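Local coordinates for protein pyruvate kinase 1 (Trypanosoma brucei brucei, PDB 4KCT) that transfers phosphate from phosphoenolpyruvate to ADP, giving pyruvate and ATP in the last step of glycolysis, and also has an intrinsic decarboxylase activity, at residues 21-26 / 45-50; 237-242 / 258-263; 291-296 / 324-329. All blocks are in the same frame, centred on the assembly; numbering follows the deposited sequence.

In the fold
From the N terminus, contact 1 closes the loop through helix 35-44 and pairs the first two strands of the eight-stranded TIM barrel. Well over a hundred residues later, contact 2 closes the loop through helices 243-247 and 249-255, joining the fifth and sixth strands beside the bound pyruvate. Contact 3 follows, closing the loop through helix 311-323 and pairing the last two strands. The three lie in series, none nested or crossing. In space, contacts 2 and 3 adjoin through strands 258-262 and 293-296, with V261 N and I294 O 2.9 Å apart. Contact 3 meets contact 1 where strand 327-330 runs beside strand 23-27 and closes the barrel, with V25 N and V328 O 3.0 Å apart.

Contact 1: 21-26 / 45-50; sequences ANRIVC and GMSVAR
M46 holds CG anti to its own backbone N (chi1 174°) and runs straight on to SD, whereas C26 turns SG to the side of its backbone N (chi1 -59°), so the methionine shaft lies against the cysteine. The pair belongs to the first beta-alpha-beta unit of the TIM barrel, in which strands 23-27 and 46-52 run parallel and helix 35-44 makes the crossover. C26 SG touches M46 CB at 3.7 Å, and M46 SD packs on C26 CB. L41 of helix 35-44 meets both residues on this outer face, and V344 of helix 340-356 meets C26. On the inner face V25 and V48 run abreast into the barrel, with V25 CG2 4.1 Å from V48 CB; V25 CG1 also touches R50 CB, the two side chains being set aslant. The R50 chain then extends away, bonding D84 and T27 with its guanidinium near the pyruvate and potassium sites.

Both backbone polar atoms of C26 bond to segment 45-50: its N donates to V48 O at 3.0 Å, nearly along the C=O axis, and its O accepts R50 N at 2.8 Å in an almost straight bond (178°). Earlier in the pair, I24 O takes two donors, S47 N in its carbonyl plane at 2.9 Å and, weakly, V48 N. G45, with positive phi, ends helix 35-44 in a Schellman motif. R23, bent at chi2, lays CD beside S47 OG; its NH1 turns back to N22 O and R20 O, and its NH2 bonds V438 O. A water joins the start of the two strands: it accepts from I24 N, donates to G45 O at 2.6 Å, and lies 2.6 Å from S47 OG.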
loop_
_atom_site.group_PDB
_atom_site.type_symbol
_atom_site.label_atom_id
_atom_site.label_comp_id
_atom_site.label_asym_id
_atom_site.label_seq_id
_atom_site.Cartn_x
_atom_site.Cartn_y
_atom_site.Cartn_z
ATOM N N ALA A 21 17.557 0.385 -22.466
ATOM C CA ALA A 21 17.712 1.517 -21.557
ATOM C C ALA A 21 19.065 1.517 -20.855
ATOM O O ALA A 21 19.633 2.584 -20.581
ATOM C CB ALA A 21 16.591 1.510 -20.530
ATOM N N ASN A 22 19.544 0.335 -20.457
ATOM C CA ASN A 22 20.797 0.276 -19.685
ATOM C C ASN A 22 22.038 0.418 -20.558
ATOM O O ASN A 22 21.975 0.274 -21.791
ATOM C CB ASN A 22 20.877 -1.031 -18.849
ATOM C CG ASN A 22 19.756 -1.142 -17.858
ATOM O OD1 ASN A 22 18.697 -1.726 -18.164
ATOM N ND2 ASN A 22 19.899 -0.453 -16.718
ATOM N N ARG A 23 23.160 0.759 -19.925
ATOM C CA ARG A 23 24.355 1.166 -20.670
ATOM C C ARG A 23 25.523 0.247 -20.316
ATOM O O ARG A 23 25.613 -0.236 -19.192
ATOM C CB ARG A 23 24.713 2.635 -20.362
ATOM C CG ARG A 23 23.607 3.626 -20.795
ATOM C CD ARG A 23 23.489 3.656 -22.313
ATOM N NE ARG A 23 22.349 4.479 -22.755
ATOM C CZ ARG A 23 21.236 3.990 -23.323
ATOM N NH1 ARG A 23 21.042 2.669 -23.407
ATOM N NH2 ARG A 23 20.269 4.819 -23.700
ATOM N N ILE A 24 26.429 0.047 -21.284
ATOM C CA ILE A 24 27.517 -0.927 -21.160
ATOM C C ILE A 24 28.891 -0.214 -21.224
ATOM O O ILE A 24 29.166 0.555 -22.153
ATOM C CB ILE A 24 27.419 -2.003 -22.267
ATOM C CG1 ILE A 24 26.090 -2.760 -22.125
ATOM C CG2 ILE A 24 28.623 -2.961 -22.215
ATOM C CD1 ILE A 24 25.748 -3.631 -23.339
ATOM N N VAL A 25 29.697 -0.433 -20.190
ATOM C CA VAL A 25 31.051 0.088 -20.114
ATOM C C VAL A 25 32.014 -1.069 -20.456
ATOM O O VAL A 25 31.912 -2.137 -19.874
ATOM C CB VAL A 25 31.340 0.554 -18.663
ATOM C CG1 VAL A 25 32.756 1.046 -18.509
ATOM C CG2 VAL A 25 30.343 1.628 -18.237
ATOM N N CYS A 26 32.867 -0.877 -21.453
ATOM C CA CYS A 26 33.843 -1.908 -21.866
ATOM C C CYS A 26 35.250 -1.430 -21.610
ATOM O O CYS A 26 35.623 -0.330 -22.030
ATOM C CB CYS A 26 33.708 -2.203 -23.361
ATOM S SG CYS A 26 32.062 -2.790 -23.799
ATOM N N GLY A 45 27.336 -2.527 -28.820
ATOM C CA GLY A 45 26.632 -1.858 -27.714
ATOM C C GLY A 45 27.477 -1.172 -26.648
ATOM O O GLY A 45 26.945 -0.693 -25.630
ATOM N N MET A 46 28.766 -0.984 -26.906
ATOM C CA MET A 46 29.588 -0.231 -25.955
ATOM C C MET A 46 29.155 1.237 -25.961
ATOM O O MET A 46 29.073 1.836 -27.026
ATOM C CB MET A 46 31.059 -0.285 -26.338
ATOM C CG MET A 46 31.901 0.619 -25.444
ATOM S SD MET A 46 33.700 0.612 -25.787
ATOM C CE MET A 46 33.766 1.377 -27.406
ATOM N N SER A 47 28.886 1.803 -24.783
ATOM C CA SER A 47 28.634 3.254 -24.647
ATOM C C SER A 47 29.817 4.021 -24.071
ATOM O O SER A 47 29.913 5.232 -24.257
ATOM C CB SER A 47 27.402 3.513 -23.766
ATOM O OG SER A 47 26.226 3.134 -24.467
ATOM N N VAL A 48 30.622 3.359 -23.234
ATOM C CA VAL A 48 31.772 4.040 -22.571
ATOM C C VAL A 48 32.968 3.116 -22.650
ATOM O O VAL A 48 32.828 1.911 -22.429
ATOM C CB VAL A 48 31.512 4.311 -21.080
ATOM C CG1 VAL A 48 32.785 4.854 -20.396
ATOM C CG2 VAL A 48 30.308 5.273 -20.894
ATOM N N ALA A 49 34.116 3.666 -23.065
ATOM C CA ALA A 49 35.362 2.925 -23.116
ATOM C C ALA A 49 36.191 3.186 -21.853
ATOM O O ALA A 49 36.465 4.338 -21.500
ATOM C CB ALA A 49 36.158 3.307 -24.369
ATOM N N ARG A 50 36.477 2.126 -21.124
ATOM C CA ARG A 50 37.243 2.229 -19.883
ATOM C C ARG A 50 38.726 1.920 -20.148
ATOM O O ARG A 50 39.060 0.926 -20.809
ATOM C CB ARG A 50 36.700 1.272 -18.848
ATOM C CG ARG A 50 37.513 1.196 -17.541
ATOM C CD ARG A 50 36.943 0.097 -16.638
ATOM N NE ARG A 50 37.701 -0.104 -15.395
ATOM C CZ ARG A 50 38.438 -1.181 -15.149
ATOM N NH1 ARG A 50 38.547 -2.158 -16.072
ATOM N NH2 ARG A 50 39.091 -1.276 -14.001
HETATM O O HOH W 1 25.539 0.707 -23.960
#

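Contact 2: 237-242 / 258-263; sequences ISKIEN and GIMVAR. With MG (magnesium ion), chain C; PYR (pyruvic acid), chain E.
G258 opens the strand that runs parallel to strand 235-240 in the TIM barrel. Its bare CA leaves room for the tip of I237, with CD1 3.6 Å away; its O accepts S238 N. I259 faces outward among helices 249-255 and 275-289, where its CG2 touches I240 CG1 at 3.7 Å, the two side chains being set aslant, and its CD1 reaches S238 CB. M260 is bonded through both backbone polar atoms: its N donates to S238 O at 2.8 Å, and its O takes I240 N nearly along the C=O axis. Inside the barrel its side chain runs abreast of K239, so that SD lies 4.0 Å from K239 CE and 3.8 Å from pyruvate CB. Past V261, A262 N donates to I240 O, and A262 CB packs 3.5 Å from E241 OE1. A262 centres an inverse gamma turn and takes the N-cap position of helix 263-269, its carbonyl carbon lying close to pyruvate O. R263 turns away to D316, and its O bonds R311 of the second subunit.

E241 OE1 binds magnesium at 2.0 Å together with D265, two waters and pyruvate OXT and O3; E241 OE2 is held by F213 N. K239 NZ, also in a salt bridge to D84 and hydrogen-bonded to S212 OG, donates to pyruvate O3 at 2.9 Å. Shared by a metal ion and a probably charged lysine, O3 should be polarised toward oxyanion character, consistent with stabilising an enolate in both phosphoryl transfer and decarboxylation.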
loop_
_atom_site.group_PDB
_atom_site.type_symbol
_atom_site.label_atom_id
_atom_site.label_comp_id
_atom_site.label_asym_id
_atom_site.label_seq_id
_atom_site.Cartn_x
_atom_site.Cartn_y
_atom_site.Cartn_z
ATOM N N ILE A 237 33.431 9.283 -10.717
ATOM C CA ILE A 237 32.673 8.106 -10.349
ATOM C C ILE A 237 33.484 7.390 -9.271
ATOM O O ILE A 237 34.587 6.884 -9.545
ATOM C CB ILE A 237 32.474 7.150 -11.561
ATOM C CG1 ILE A 237 31.812 7.868 -12.752
ATOM C CG2 ILE A 237 31.645 5.910 -11.160
ATOM C CD1 ILE A 237 30.551 8.626 -12.388
ATOM N N SER A 238 32.987 7.391 -8.032
ATOM C CA SER A 238 33.775 6.835 -6.937
ATOM C C SER A 238 33.608 5.331 -6.898
ATOM O O SER A 238 32.479 4.831 -6.934
ATOM C CB SER A 238 33.344 7.456 -5.601
ATOM O OG SER A 238 33.721 8.830 -5.568
ATOM N N LYS A 239 34.727 4.597 -6.849
ATOM C CA LYS A 239 34.653 3.139 -6.778
ATOM C C LYS A 239 34.652 2.700 -5.333
ATOM O O LYS A 239 35.503 3.114 -4.542
ATOM C CB LYS A 239 35.814 2.483 -7.523
ATOM C CG LYS A 239 35.906 2.944 -8.981
ATOM C CD LYS A 239 37.221 2.490 -9.632
ATOM C CE LYS A 239 37.488 1.011 -9.415
ATOM N NZ LYS A 239 38.812 0.648 -10.019
ATOM N N ILE A 240 33.600 1.998 -4.961
ATOM C CA ILE A 240 33.469 1.471 -3.611
ATOM C C ILE A 240 34.093 0.072 -3.564
ATOM O O ILE A 240 33.577 -0.875 -4.192
ATOM C CB ILE A 240 31.976 1.388 -3.228
ATOM C CG1 ILE A 240 31.316 2.752 -3.395
ATOM C CG2 ILE A 240 31.783 0.805 -1.808
ATOM C CD1 ILE A 240 31.928 3.849 -2.524
ATOM N N GLU A 241 35.181 -0.073 -2.803
ATOM C CA GLU A 241 35.992 -1.275 -2.893
ATOM C C GLU A 241 36.299 -1.913 -1.545
ATOM O O GLU A 241 37.043 -2.890 -1.497
ATOM C CB GLU A 241 37.327 -0.985 -3.621
ATOM C CG GLU A 241 37.194 -0.151 -4.867
ATOM C CD GLU A 241 38.291 -0.446 -5.880
ATOM O OE1 GLU A 241 38.336 -1.588 -6.396
ATOM O OE2 GLU A 241 38.991 0.493 -6.275
ATOM N N ASN A 242 35.828 -1.304 -0.450
ATOM C CA ASN A 242 36.118 -1.828 0.893
ATOM C C ASN A 242 35.077 -1.360 1.899
ATOM O O ASN A 242 34.121 -0.655 1.526
ATOM C CB ASN A 242 37.555 -1.432 1.357
ATOM C CG ASN A 242 37.620 -0.022 1.968
ATOM O OD1 ASN A 242 36.894 0.892 1.552
ATOM N ND2 ASN A 242 38.539 0.166 2.929
ATOM N N GLY A 258 28.831 10.019 -9.339
ATOM C CA GLY A 258 28.314 8.659 -9.587
ATOM C C GLY A 258 29.145 7.647 -8.825
ATOM O O GLY A 258 30.114 8.018 -8.141
ATOM N N ILE A 259 28.718 6.381 -8.852
ATOM C CA ILE A 259 29.339 5.348 -8.016
ATOM C C ILE A 259 29.603 4.110 -8.879
ATOM O O ILE A 259 28.817 3.796 -9.744
ATOM C CB ILE A 259 28.398 4.949 -6.863
ATOM C CG1 ILE A 259 28.148 6.152 -5.940
ATOM C CG2 ILE A 259 28.947 3.732 -6.118
ATOM C CD1 ILE A 259 29.418 6.591 -5.183
ATOM N N MET A 260 30.719 3.428 -8.649
ATOM C CA MET A 260 30.860 2.073 -9.165
ATOM C C MET A 260 30.916 1.083 -8.028
ATOM O O MET A 260 31.650 1.266 -7.079
ATOM C CB MET A 260 32.135 1.937 -10.033
ATOM C CG MET A 260 32.347 0.506 -10.486
ATOM S SD MET A 260 34.010 0.176 -11.100
ATOM C CE MET A 260 34.119 1.372 -12.430
ATOM N N VAL A 261 30.121 0.029 -8.122
ATOM C CA VAL A 261 30.232 -1.067 -7.190
ATOM C C VAL A 261 31.344 -1.991 -7.673
ATOM O O VAL A 261 31.166 -2.721 -8.647
ATOM C CB VAL A 261 28.885 -1.851 -7.076
ATOM C CG1 VAL A 261 29.005 -2.998 -6.064
ATOM C CG2 VAL A 261 27.755 -0.894 -6.685
ATOM N N ALA A 262 32.537 -1.824 -7.106
ATOM C CA ALA A 262 33.731 -2.435 -7.669
ATOM C C ALA A 262 33.936 -3.810 -7.020
ATOM O O ALA A 262 34.606 -3.932 -6.001
ATOM C CB ALA A 262 34.942 -1.537 -7.432
ATOM N N ARG A 263 33.190 -4.793 -7.511
ATOM C CA ARG A 263 32.962 -6.033 -6.771
ATOM C C ARG A 263 34.203 -6.904 -6.592
ATOM O O ARG A 263 34.222 -7.756 -5.721
ATOM C CB ARG A 263 31.844 -6.842 -7.411
ATOM C CG ARG A 263 30.504 -6.128 -7.317
ATOM C CD ARG A 263 29.399 -7.023 -7.822
ATOM N NE ARG A 263 29.708 -7.607 -9.134
ATOM C CZ ARG A 263 28.883 -8.423 -9.774
ATOM N NH1 ARG A 263 27.714 -8.723 -9.228
ATOM N NH2 ARG A 263 29.282 -9.059 -10.876
HETATM MG MG MG C . 39.273 -2.596 -7.828
HETATM C C PYR E . 37.180 -4.024 -8.934
HETATM O O PYR E . 36.167 -4.736 -9.179
HETATM O OXT PYR E . 37.813 -4.178 -7.850
HETATM C CA PYR E . 37.552 -2.910 -9.860
HETATM O O3 PYR E . 38.568 -2.225 -9.643
HETATM C CB PYR E . 36.627 -2.550 -10.994
HETATM O O HOH W 2 40.745 -0.830 -7.579
HETATM O O HOH W 3 40.802 -3.495 -9.011
#

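Contact 3: 291-296 / 324-329; sequences KPVICA and GADCVM
Two parallel neighbours of the TIM barrel, strands 293-296 and 327-330, pair here in the last beta-alpha-beta unit of the barrel, with helix 311-323 between them in sequence. C295 N donates to C327 O at 2.9 Å, and V293 O accepts C327 N in its carbonyl plane as well as, weakly, D326 N. Inside the barrel I294 CG1 lies over C327 CB at 3.8 Å, while I294 CG2 touches M329 CB, the side chains being set at a slant. M329 sets CG anti to its backbone N (chi1 -177°) and bends at the end of its chain, bringing CE within 3.7 Å of A296 CB; this methionine also touches the bound pyruvate. C295 and V328 face outward, toward helices 275-289 and 340-356 respectively.

At the entry to the strands, G324 ends helix 311-323 in a Schellman motif. D326 then lies roughly perpendicular to V293, with its OD1 met by V293 N at 3.1 Å from above the carboxylate plane. D326 OD2 is held by R436 N and a salt bridge to R414. A water donates both to D326 OD1, at 2.7 Å, and to K291 O, also at 2.7 Å.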
loop_
_atom_site.group_PDB
_atom_site.type_symbol
_atom_site.label_atom_id
_atom_site.label_comp_id
_atom_site.label_asym_id
_atom_site.label_seq_id
_atom_site.Cartn_x
_atom_site.Cartn_y
_atom_site.Cartn_z
ATOM N N LYS A 291 21.878 9.649 -8.961
ATOM C CA LYS A 291 23.227 9.652 -9.536
ATOM C C LYS A 291 23.549 8.292 -10.152
ATOM O O LYS A 291 23.127 7.237 -9.639
ATOM C CB LYS A 291 24.276 10.018 -8.480
ATOM C CG LYS A 291 24.117 11.456 -7.958
ATOM C CD LYS A 291 25.211 11.847 -6.980
ATOM C CE LYS A 291 25.307 13.384 -6.879
ATOM N NZ LYS A 291 26.089 13.793 -5.702
ATOM N N PRO A 292 24.296 8.299 -11.261
ATOM C CA PRO A 292 24.488 7.058 -12.018
ATOM C C PRO A 292 25.325 6.031 -11.238
ATOM O O PRO A 292 26.192 6.399 -10.431
ATOM C CB PRO A 292 25.253 7.521 -13.283
ATOM C CG PRO A 292 25.703 8.924 -13.001
ATOM C CD PRO A 292 24.670 9.486 -12.049
ATOM N N VAL A 293 24.997 4.770 -11.404
ATOM C CA VAL A 293 25.701 3.706 -10.690
ATOM C C VAL A 293 25.988 2.546 -11.642
ATOM O O VAL A 293 25.177 2.246 -12.521
ATOM C CB VAL A 293 24.949 3.243 -9.397
ATOM C CG1 VAL A 293 23.565 2.640 -9.715
ATOM C CG2 VAL A 293 25.802 2.230 -8.593
ATOM N N ILE A 294 27.239 2.076 -11.593
ATOM C CA ILE A 294 27.752 1.057 -12.479
ATOM C C ILE A 294 28.008 -0.199 -11.628
ATOM O O ILE A 294 28.654 -0.118 -10.566
ATOM C CB ILE A 294 29.123 1.521 -13.036
ATOM C CG1 ILE A 294 28.997 2.882 -13.753
ATOM C CG2 ILE A 294 29.756 0.446 -13.901
ATOM C CD1 ILE A 294 30.341 3.490 -14.144
ATOM N N CYS A 295 27.511 -1.342 -12.078
ATOM C CA CYS A 295 27.898 -2.634 -11.472
ATOM C C CYS A 295 29.063 -3.257 -12.272
ATOM O O CYS A 295 29.011 -3.306 -13.493
ATOM C CB CYS A 295 26.688 -3.591 -11.455
ATOM S SG CYS A 295 27.020 -5.151 -10.556
ATOM N N ALA A 296 30.138 -3.642 -11.567
ATOM C CA ALA A 296 31.385 -4.068 -12.209
ATOM C C ALA A 296 31.859 -5.476 -11.753
ATOM O O ALA A 296 31.710 -5.850 -10.577
ATOM C CB ALA A 296 32.502 -3.047 -11.972
ATOM N N GLY A 324 18.577 -1.990 -10.253
ATOM C CA GLY A 324 18.456 -0.554 -10.553
ATOM C C GLY A 324 19.713 0.100 -11.110
ATOM O O GLY A 324 19.793 1.324 -11.195
ATOM N N ALA A 325 20.706 -0.707 -11.459
ATOM C CA ALA A 325 21.979 -0.159 -11.946
ATOM C C ALA A 325 21.741 0.548 -13.291
ATOM O O ALA A 325 21.012 0.032 -14.133
ATOM C CB ALA A 325 22.999 -1.286 -12.125
ATOM N N ASP A 326 22.354 1.721 -13.495
ATOM C CA ASP A 326 22.313 2.341 -14.837
ATOM C C ASP A 326 23.136 1.529 -15.831
ATOM O O ASP A 326 22.701 1.299 -16.974
ATOM C CB ASP A 326 22.818 3.798 -14.805
ATOM C CG ASP A 326 21.956 4.705 -13.908
ATOM O OD1 ASP A 326 22.149 4.627 -12.649
ATOM O OD2 ASP A 326 21.224 5.614 -14.465
ATOM N N CYS A 327 24.325 1.125 -15.399
ATOM C CA CYS A 327 25.328 0.530 -16.266
ATOM C C CYS A 327 25.773 -0.799 -15.710
ATOM O O CYS A 327 25.877 -0.977 -14.487
ATOM C CB CYS A 327 26.591 1.407 -16.340
ATOM S SG CYS A 327 26.284 3.073 -16.908
ATOM N N VAL A 328 26.249 -1.642 -16.623
ATOM C CA VAL A 328 26.999 -2.806 -16.284
ATOM C C VAL A 328 28.325 -2.762 -17.037
ATOM O O VAL A 328 28.473 -2.046 -18.027
ATOM C CB VAL A 328 26.219 -4.103 -16.659
ATOM C CG1 VAL A 328 25.081 -4.319 -15.651
ATOM C CG2 VAL A 328 25.621 -3.984 -18.052
ATOM N N MET A 329 29.321 -3.443 -16.511
ATOM C CA MET A 329 30.667 -3.216 -16.987
ATOM C C MET A 329 31.343 -4.526 -17.339
ATOM O O MET A 329 31.001 -5.593 -16.781
ATOM C CB MET A 329 31.483 -2.481 -15.944
ATOM C CG MET A 329 32.888 -2.144 -16.418
ATOM S SD MET A 329 33.649 -0.993 -15.270
ATOM C CE MET A 329 34.911 -2.063 -14.547
HETATM O O HOH W 4 21.035 5.696 -10.395
#